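Local coordinates for protein DegT/DnrJ/EryC1/StrS aminotransferase (Brucella abortus 2308, PDB 4QGR) that binds pyridoxal 5'-phosphate and probably catalyses transfer of amino groups with that cofactor, at residues Asn26-Lys31 with Gln249-Leu254; Glu97-Ala100 with Glu105-Phe108; Arg269-Tyr274 with Ala296-Glu301. One frame throughout, in Å; residues are numbered along the deposited sequence. Where two conformers were deposited one is given.

Contact 1: residues Asn26-Lys31 with Gln249-Leu254; sequences NAAISK and QAAVLL
Ala28 and Ala251 face one another where helix 22-35 meets helix 247-278, and their methyl groups allow the two backbones to come close: the CA atoms of Ala28 and Ala251 are 5.5 Å apart. The two CA-CB bonds run nearly antiparallel, so the methyls pass flank to flank rather than meeting end-on, with Ala28 CB 4.1 Å from Ala251 CB. Each methyl thereby comes near the other residue's carbonyl oxygen. The approach is reciprocal: Ala28 CB rests 3.8 Å from Ala251 O, and Ala251 CB sits 3.8 Å from Ala28 O. These are van der Waals contacts, and no hydrogen bond passes between the segments.

One residue further along each helix, a larger pair extends the contact. Whereas the alanine bonds run in opposite senses, the side chains of Ile29 and Val252 run next to each other in the same direction, so that the branches touch along their flanks. In Ile29 the CG1 branch stands beside the backbone N (chi1 -72°) and then runs out extended to CD1, presenting two successive carbons to a single methyl of the valine. That methyl, CG2, lies beside the backbone N of Val252, anti to the carbonyl carbon. Val252 CG2 is 3.9 Å from Ile29 CG1 and 4.0 Å from Ile29 CD1.

Other side chains pack around the pair: Leu25 packs on Val252, Val32 and Glu43 touch Ala251, and Val33 of the second subunit packs against Ile29. Small residues such as alanine at a helix-helix contact permit close backbone approach. Here they join an N-terminal helix to the long helix 247-278 beside the subunit interface of what is, by family, a fold type I pyridoxal-phosphate enzyme.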
loop_
_atom_site.group_PDB
_atom_site.type_symbol
_atom_site.label_atom_id
_atom_site.label_comp_id
_atom_site.label_asym_id
_atom_site.label_seq_id
_atom_site.Cartn_x
_atom_site.Cartn_y
_atom_site.Cartn_z
ATOM N N ASN A 26 -12.855 -20.059 6.008
ATOM C CA ASN A 26 -12.352 -20.177 7.380
ATOM C C ASN A 26 -11.071 -20.992 7.455
ATOM O O ASN A 26 -10.126 -20.606 8.145
ATOM C CB ASN A 26 -13.387 -20.713 8.356
ATOM C CG ASN A 26 -14.526 -19.757 8.562
ATOM O OD1 ASN A 26 -14.399 -18.559 8.322
ATOM N ND2 ASN A 26 -15.645 -20.275 8.981
ATOM N N ALA A 27 -11.048 -22.126 6.761
ATOM C CA ALA A 27 -9.868 -22.998 6.777
ATOM C C ALA A 27 -8.662 -22.327 6.150
ATOM O O ALA A 27 -7.536 -22.473 6.649
ATOM C CB ALA A 27 -10.138 -24.313 6.088
ATOM N N ALA A 28 -8.893 -21.609 5.056
ATOM C CA ALA A 28 -7.773 -20.953 4.319
ATOM C C ALA A 28 -7.140 -19.897 5.215
ATOM O O ALA A 28 -5.926 -19.804 5.303
ATOM C CB ALA A 28 -8.277 -20.361 3.010
ATOM N N ILE A 29 -7.990 -19.141 5.915
ATOM C CA ILE A 29 -7.550 -18.093 6.813
ATOM C C ILE A 29 -6.856 -18.723 8.020
ATOM O O ILE A 29 -5.780 -18.299 8.411
ATOM C CB ILE A 29 -8.756 -17.196 7.232
ATOM C CG1 ILE A 29 -9.199 -16.329 6.046
ATOM C CG2 ILE A 29 -8.357 -16.294 8.367
ATOM C CD1 ILE A 29 -10.529 -15.647 6.282
ATOM N N SER A 30 -7.447 -19.764 8.603
ATOM C CA SER A 30 -6.853 -20.405 9.764
ATOM C C SER A 30 -5.484 -20.998 9.461
ATOM O O SER A 30 -4.595 -20.973 10.314
ATOM C CB SER A 30 -7.799 -21.462 10.322
ATOM O OG SER A 30 -8.928 -20.793 10.825
ATOM N N LYS A 31 -5.316 -21.532 8.254
ATOM C CA LYS A 31 -4.038 -22.125 7.846
ATOM C C LYS A 31 -2.954 -21.057 7.831
ATOM O O LYS A 31 -1.845 -21.282 8.311
ATOM C CB LYS A 31 -4.146 -22.767 6.458
ATOM C CG LYS A 31 -2.845 -23.342 5.901
ATOM C CD LYS A 31 -3.006 -23.835 4.448
ATOM C CE LYS A 31 -1.672 -24.305 3.831
ATOM N NZ LYS A 31 -0.677 -23.214 3.503
ATOM N N GLN A 249 -4.594 -12.551 2.536
ATOM C CA GLN A 249 -5.505 -12.172 1.463
ATOM C C GLN A 249 -5.348 -13.066 0.238
ATOM O O GLN A 249 -6.348 -13.380 -0.461
ATOM C CB GLN A 249 -5.296 -10.686 1.086
ATOM C CG GLN A 249 -5.629 -9.720 2.186
ATOM C CD GLN A 249 -7.005 -9.897 2.768
ATOM O OE1 GLN A 249 -7.949 -10.324 2.080
ATOM N NE2 GLN A 249 -7.157 -9.485 4.022
ATOM N N ALA A 250 -4.136 -13.513 -0.058
ATOM C CA ALA A 250 -3.963 -14.516 -1.151
ATOM C C ALA A 250 -4.771 -15.811 -0.875
ATOM O O ALA A 250 -5.349 -16.414 -1.793
ATOM C CB ALA A 250 -2.515 -14.828 -1.388
ATOM N N ALA A 251 -4.847 -16.186 0.400
ATOM C CA ALA A 251 -5.555 -17.405 0.806
ATOM C C ALA A 251 -7.051 -17.231 0.560
ATOM O O ALA A 251 -7.722 -18.135 0.013
ATOM C CB ALA A 251 -5.274 -17.677 2.245
ATOM N N VAL A 252 -7.580 -16.061 0.920
ATOM C CA VAL A 252 -8.959 -15.707 0.552
ATOM C C VAL A 252 -9.191 -15.787 -0.968
ATOM O O VAL A 252 -10.161 -16.416 -1.464
ATOM C CB VAL A 252 -9.333 -14.316 1.135
ATOM C CG1 VAL A 252 -10.649 -13.823 0.551
ATOM C CG2 VAL A 252 -9.443 -14.424 2.641
ATOM N N LEU A 253 -8.291 -15.154 -1.712
ATOM C CA LEU A 253 -8.404 -15.053 -3.176
ATOM C C LEU A 253 -8.368 -16.410 -3.897
ATOM O O LEU A 253 -9.067 -16.622 -4.903
ATOM C CB LEU A 253 -7.337 -14.091 -3.712
ATOM C CG LEU A 253 -7.693 -12.624 -3.468
ATOM C CD1 LEU A 253 -6.486 -11.723 -3.537
ATOM C CD2 LEU A 253 -8.751 -12.111 -4.399
ATOM N N LEU A 254 -7.609 -17.332 -3.337
ATOM C CA LEU A 254 -7.578 -18.691 -3.892
ATOM C C LEU A 254 -8.971 -19.290 -3.875
ATOM O O LEU A 254 -9.404 -19.898 -4.836
ATOM C CB LEU A 254 -6.583 -19.552 -3.161
ATOM C CG LEU A 254 -5.111 -19.302 -3.528
ATOM C CD1 LEU A 254 -4.186 -19.930 -2.499
ATOM C CD2 LEU A 254 -4.805 -19.849 -4.914
#

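Contact 2: residues Glu97-Ala100 with Glu105-Phe108; sequences EVVA and EPVF
Val99 sets its CG1 methyl on the peptide link between Glu105 and Pro106, and the setting is a beta-alpha-beta unit in which strand 83-88, helix 94-101 and strand 105-109 follow one another, the two strands lying parallel and adjacent in the large mixed sheet. With CG1 anti to the backbone N (chi1 175°), this valine branch reaches from the helix to the strand, while CG2 stands beside the backbone N. The methyl approaches Glu105 C to 3.4 Å, which is tight packing for an apolar group on a backbone.

Pro106 takes part through its ring as well. Its CD lies 3.8 Å from Val99 CG1, and its CB is a little further from the same methyl, so one valine carbon touches two corners of the pyrrolidine. Ala100 adds a looser contact, its backbone N being 4.3 Å from Pro106 CD.

The longer side chains turn elsewhere. Glu105 points away from the helix and its carboxylate forms a salt bridge with Arg135; Glu97, extended from the opposite side of the helix, hydrogen-bonds to His227 and to the backbone N of Gly240, both of the second subunit. Leu74 and Val85 also pack on Val99. At the centre of the contact, Val99 CG1 stands almost straight above the peptide plane at Pro106 N, a proline nitrogen carrying no hydrogen, at 3.3 Å.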
loop_
_atom_site.group_PDB
_atom_site.type_symbol
_atom_site.label_atom_id
_atom_site.label_comp_id
_atom_site.label_asym_id
_atom_site.label_seq_id
_atom_site.Cartn_x
_atom_site.Cartn_y
_atom_site.Cartn_z
ATOM N N GLU A 97 -4.493 9.747 -10.983
ATOM C CA GLU A 97 -3.727 10.159 -9.848
ATOM C C GLU A 97 -2.302 9.632 -9.864
ATOM O O GLU A 97 -1.373 10.382 -9.526
ATOM C CB GLU A 97 -4.431 9.700 -8.585
ATOM C CG GLU A 97 -3.693 10.020 -7.293
ATOM C CD GLU A 97 -4.433 9.387 -6.113
ATOM O OE1 GLU A 97 -4.517 8.147 -6.072
ATOM O OE2 GLU A 97 -5.007 10.164 -5.286
ATOM N N VAL A 98 -2.125 8.372 -10.269
ATOM C CA VAL A 98 -0.791 7.767 -10.274
ATOM C C VAL A 98 0.157 8.481 -11.247
ATOM O O VAL A 98 1.367 8.579 -10.984
ATOM C CB VAL A 98 -0.780 6.252 -10.542
ATOM C CG1 VAL A 98 -1.555 5.521 -9.456
ATOM C CG2 VAL A 98 -1.289 5.906 -11.944
ATOM N N VAL A 99 -0.414 9.037 -12.309
ATOM C CA VAL A 99 0.345 9.771 -13.306
ATOM C C VAL A 99 0.946 11.046 -12.685
ATOM O O VAL A 99 2.143 11.285 -12.788
ATOM C CB VAL A 99 -0.533 10.078 -14.539
ATOM C CG1 VAL A 99 0.209 10.965 -15.542
ATOM C CG2 VAL A 99 -1.034 8.829 -15.197
ATOM N N ALA A 100 0.114 11.836 -11.987
ATOM C CA ALA A 100 0.578 12.972 -11.193
ATOM C C ALA A 100 1.556 12.626 -10.090
ATOM O O ALA A 100 2.554 13.342 -9.855
ATOM C CB ALA A 100 -0.625 13.716 -10.631
ATOM N N GLU A 105 2.091 14.169 -16.350
ATOM C CA GLU A 105 0.786 14.827 -16.424
ATOM C C GLU A 105 -0.197 13.923 -17.111
ATOM O O GLU A 105 0.095 13.375 -18.152
ATOM C CB GLU A 105 0.807 16.138 -17.208
ATOM C CG GLU A 105 1.671 17.219 -16.623
ATOM C CD GLU A 105 1.372 18.577 -17.220
ATOM O OE1 GLU A 105 0.362 18.760 -17.941
ATOM O OE2 GLU A 105 2.178 19.479 -17.008
ATOM N N PRO A 106 -1.353 13.727 -16.508
ATOM C CA PRO A 106 -2.423 13.097 -17.256
ATOM C C PRO A 106 -2.975 14.030 -18.315
ATOM O O PRO A 106 -2.935 15.276 -18.174
ATOM C CB PRO A 106 -3.477 12.792 -16.189
ATOM C CG PRO A 106 -3.265 13.859 -15.153
ATOM C CD PRO A 106 -1.770 14.140 -15.159
ATOM N N VAL A 107 -3.382 13.446 -19.433
ATOM C CA VAL A 107 -4.116 14.178 -20.461
ATOM C C VAL A 107 -5.430 13.442 -20.616
ATOM O O VAL A 107 -5.440 12.234 -20.922
ATOM C CB VAL A 107 -3.363 14.234 -21.817
ATOM C CG1 VAL A 107 -4.211 14.985 -22.827
ATOM C CG2 VAL A 107 -1.967 14.808 -21.644
ATOM N N PHE A 108 -6.543 14.130 -20.369
ATOM C CA PHE A 108 -7.861 13.493 -20.331
ATOM C C PHE A 108 -8.586 13.312 -21.658
ATOM O O PHE A 108 -8.655 14.216 -22.454
ATOM C CB PHE A 108 -8.794 14.246 -19.376
ATOM C CG PHE A 108 -8.397 14.148 -17.925
ATOM C CD1 PHE A 108 -8.509 12.956 -17.234
ATOM C CD2 PHE A 108 -8.019 15.290 -17.231
ATOM C CE1 PHE A 108 -8.161 12.867 -15.899
ATOM C CE2 PHE A 108 -7.708 15.219 -15.886
ATOM C CZ PHE A 108 -7.785 13.991 -15.219
#

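Contact 3: residues Arg269-Tyr274 with Ala296-Glu301; sequences RIARRY and AQYSIE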
loop_
_atom_site.group_PDB
_atom_site.type_symbol
_atom_site.label_atom_id
_atom_site.label_comp_id
_atom_site.label_asym_id
_atom_site.label_seq_id
_atom_site.Cartn_x
_atom_site.Cartn_y
_atom_site.Cartn_z
ATOM N N ARG A 269 -25.709 -14.049 -17.214
ATOM C CA ARG A 269 -27.151 -14.405 -17.225
ATOM C C ARG A 269 -28.007 -13.270 -16.646
ATOM O O ARG A 269 -28.996 -12.858 -17.222
ATOM C CB ARG A 269 -27.384 -15.717 -16.473
ATOM C CG ARG A 269 -28.819 -15.973 -16.086
ATOM C CD ARG A 269 -28.927 -17.282 -15.312
ATOM N NE ARG A 269 -28.174 -17.307 -14.053
ATOM C CZ ARG A 269 -28.545 -16.709 -12.933
ATOM N NH1 ARG A 269 -29.622 -15.941 -12.884
ATOM N NH2 ARG A 269 -27.798 -16.837 -11.859
ATOM N N ILE A 270 -27.575 -12.720 -15.526
ATOM C CA ILE A 270 -28.284 -11.650 -14.846
ATOM C C ILE A 270 -28.327 -10.357 -15.677
ATOM O O ILE A 270 -29.387 -9.729 -15.819
ATOM C CB ILE A 270 -27.656 -11.428 -13.440
ATOM C CG1 ILE A 270 -27.970 -12.672 -12.577
ATOM C CG2 ILE A 270 -28.185 -10.151 -12.803
ATOM C CD1 ILE A 270 -27.047 -12.828 -11.370
ATOM N N ALA A 271 -27.180 -9.983 -16.255
ATOM C CA ALA A 271 -27.083 -8.776 -17.082
ATOM C C ALA A 271 -27.957 -8.884 -18.291
ATOM O O ALA A 271 -28.592 -7.916 -18.662
ATOM C CB ALA A 271 -25.660 -8.516 -17.511
ATOM N N ARG A 272 -27.969 -10.057 -18.929
ATOM C CA ARG A 272 -28.789 -10.248 -20.141
ATOM C C ARG A 272 -30.266 -10.142 -19.810
ATOM O O ARG A 272 -31.045 -9.579 -20.569
ATOM C CB ARG A 272 -28.449 -11.580 -20.835
ATOM C CG ARG A 272 -27.095 -11.522 -21.541
ATOM C CD ARG A 272 -26.712 -12.832 -22.243
ATOM N NE ARG A 272 -25.365 -12.756 -22.831
ATOM C CZ ARG A 272 -25.068 -12.176 -24.004
ATOM N NH1 ARG A 272 -26.004 -11.589 -24.744
ATOM N NH2 ARG A 272 -23.809 -12.162 -24.443
ATOM N N ARG A 273 -30.644 -10.667 -18.657
ATOM C CA ARG A 273 -32.035 -10.574 -18.220
ATOM C C ARG A 273 -32.432 -9.109 -17.951
ATOM O O ARG A 273 -33.536 -8.691 -18.344
ATOM C CB ARG A 273 -32.300 -11.479 -17.018
ATOM C CG ARG A 273 -33.777 -11.695 -16.722
ATOM C CD ARG A 273 -33.929 -12.909 -15.821
ATOM N NE ARG A 273 -35.339 -13.211 -15.587
ATOM C CZ ARG A 273 -36.065 -12.799 -14.551
ATOM N NH1 ARG A 273 -35.539 -12.072 -13.572
ATOM N NH2 ARG A 273 -37.345 -13.163 -14.471
ATOM N N TYR A 274 -31.575 -8.321 -17.311
ATOM C CA TYR A 274 -31.877 -6.891 -17.191
ATOM C C TYR A 274 -31.993 -6.240 -18.570
ATOM O O TYR A 274 -32.900 -5.431 -18.815
ATOM C CB TYR A 274 -30.760 -6.148 -16.472
ATOM C CG TYR A 274 -30.754 -6.040 -14.959
ATOM C CD1 TYR A 274 -31.893 -5.653 -14.220
ATOM C CD2 TYR A 274 -29.547 -6.207 -14.268
ATOM C CE1 TYR A 274 -31.829 -5.489 -12.847
ATOM C CE2 TYR A 274 -29.459 -6.040 -12.906
ATOM C CZ TYR A 274 -30.608 -5.662 -12.191
ATOM O OH TYR A 274 -30.505 -5.461 -10.844
ATOM N N ALA A 296 -18.646 -5.549 -13.132
ATOM C CA ALA A 296 -18.365 -4.913 -11.870
ATOM C C ALA A 296 -19.515 -4.023 -11.454
ATOM O O ALA A 296 -19.824 -3.906 -10.263
ATOM C CB ALA A 296 -17.091 -4.125 -11.975
ATOM N N GLN A 297 -20.142 -3.367 -12.434
ATOM C CA GLN A 297 -21.388 -2.631 -12.231
ATOM C C GLN A 297 -22.294 -2.874 -13.439
ATOM O O GLN A 297 -21.802 -3.093 -14.575
ATOM C CB GLN A 297 -21.166 -1.097 -12.125
ATOM C CG GLN A 297 -20.143 -0.712 -11.062
ATOM C CD GLN A 297 -20.565 -0.967 -9.647
ATOM O OE1 GLN A 297 -21.753 -1.129 -9.372
ATOM N NE2 GLN A 297 -19.578 -0.946 -8.706
ATOM N N TYR A 298 -23.598 -2.752 -13.206
ATOM C CA TYR A 298 -24.619 -2.852 -14.249
ATOM C C TYR A 298 -25.205 -1.449 -14.352
ATOM O O TYR A 298 -25.949 -1.009 -13.474
ATOM C CB TYR A 298 -25.682 -3.882 -13.919
ATOM C CG TYR A 298 -26.726 -3.936 -15.030
ATOM C CD1 TYR A 298 -27.829 -3.074 -15.015
ATOM C CD2 TYR A 298 -26.532 -4.716 -16.137
ATOM C CE1 TYR A 298 -28.764 -3.074 -16.071
ATOM C CE2 TYR A 298 -27.455 -4.711 -17.202
ATOM C CZ TYR A 298 -28.547 -3.865 -17.164
ATOM O OH TYR A 298 -29.477 -3.851 -18.197
ATOM N N SER A 299 -24.777 -0.716 -15.379
ATOM C CA SER A 299 -25.029 0.703 -15.480
ATOM C C SER A 299 -25.966 1.049 -16.641
ATOM O O SER A 299 -25.642 0.767 -17.814
ATOM C CB SER A 299 -23.713 1.445 -15.637
ATOM O OG SER A 299 -22.873 1.284 -14.478
ATOM N N ILE A 300 -27.058 1.724 -16.294
ATOM C CA ILE A 300 -28.096 2.168 -17.224
ATOM C C ILE A 300 -28.073 3.688 -17.313
ATOM O O ILE A 300 -27.412 4.338 -16.516
ATOM C CB ILE A 300 -29.504 1.718 -16.794
ATOM C CG1 ILE A 300 -29.865 2.312 -15.430
ATOM C CG2 ILE A 300 -29.534 0.206 -16.794
ATOM C CD1 ILE A 300 -31.318 2.373 -15.098
ATOM N N GLU A 301 -28.777 4.247 -18.284
ATOM C CA GLU A 301 -29.066 5.671 -18.280
ATOM C C GLU A 301 -30.561 5.860 -18.319
ATOM O O GLU A 301 -31.256 5.162 -19.032
ATOM C CB GLU A 301 -28.414 6.403 -19.449
ATOM C CG GLU A 301 -26.906 6.283 -19.497
ATOM C CD GLU A 301 -26.337 6.713 -20.836
ATOM O OE1 GLU A 301 -26.851 7.672 -21.413
ATOM O OE2 GLU A 301 -25.389 6.087 -21.303
#
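Tyr274 lays its ring over one face of Tyr298, placing CD2 3.5 Å above the plane and over the centre of the ring. The two form a face-to-face stack, centroids 4.4 Å apart, with an appreciable tilt of 29° between the planes. The overlap begins at the base of Tyr274: its CB is 3.3 Å from Tyr298 CZ, and closer still, 3.1 Å, to Tyr298 OH. The phenol end of Tyr298 is thus pressed against the foot of the other side chain and close to the helix backbone. Tyr298 gets there with CG anti to its backbone N (chi1 179°), which carries the ring from the strand across to the helix.

The stack joins the long helix 247-278 to strand 298-301, which pairs antiparallel with strand 353-356 in a small two-stranded sheet; helix 364-377 packs against Tyr274 too, through Gln367 and Ile370. This is the C-terminal part of a chain whose family has the fold type I aminotransferase architecture.

Both hydroxyls are held outside the stack, Tyr298 OH by Asn275 OD1 and Tyr274 OH by the carbonyl O of Pro357, and these bonds probably restrict sliding of the rings. One turn before Tyr274, Ala271 also touches Tyr298, with Ala271 CB 4.1 Å from Tyr298 CD2 and Ala271 O 3.7 Å from Tyr298 CE2.

Along the chain, contact 2 falls within the long span between the two segments of contact 1, and contact 3 follows after both. Helix 247-278 is shared: residues 249-254 near its start serve contact 1, residues 269-274 near its end serve contact 3, and the two centres are 30 Å apart. Contact 2 belongs to the large mixed sheet, its centre 36 Å from that of contact 1 and 30 Å from that of contact 3, across the middle of the chain from each. None of the three touches another. Contacts 1 and 2 also reach the second subunit, so both lie where the chain also meets its partner.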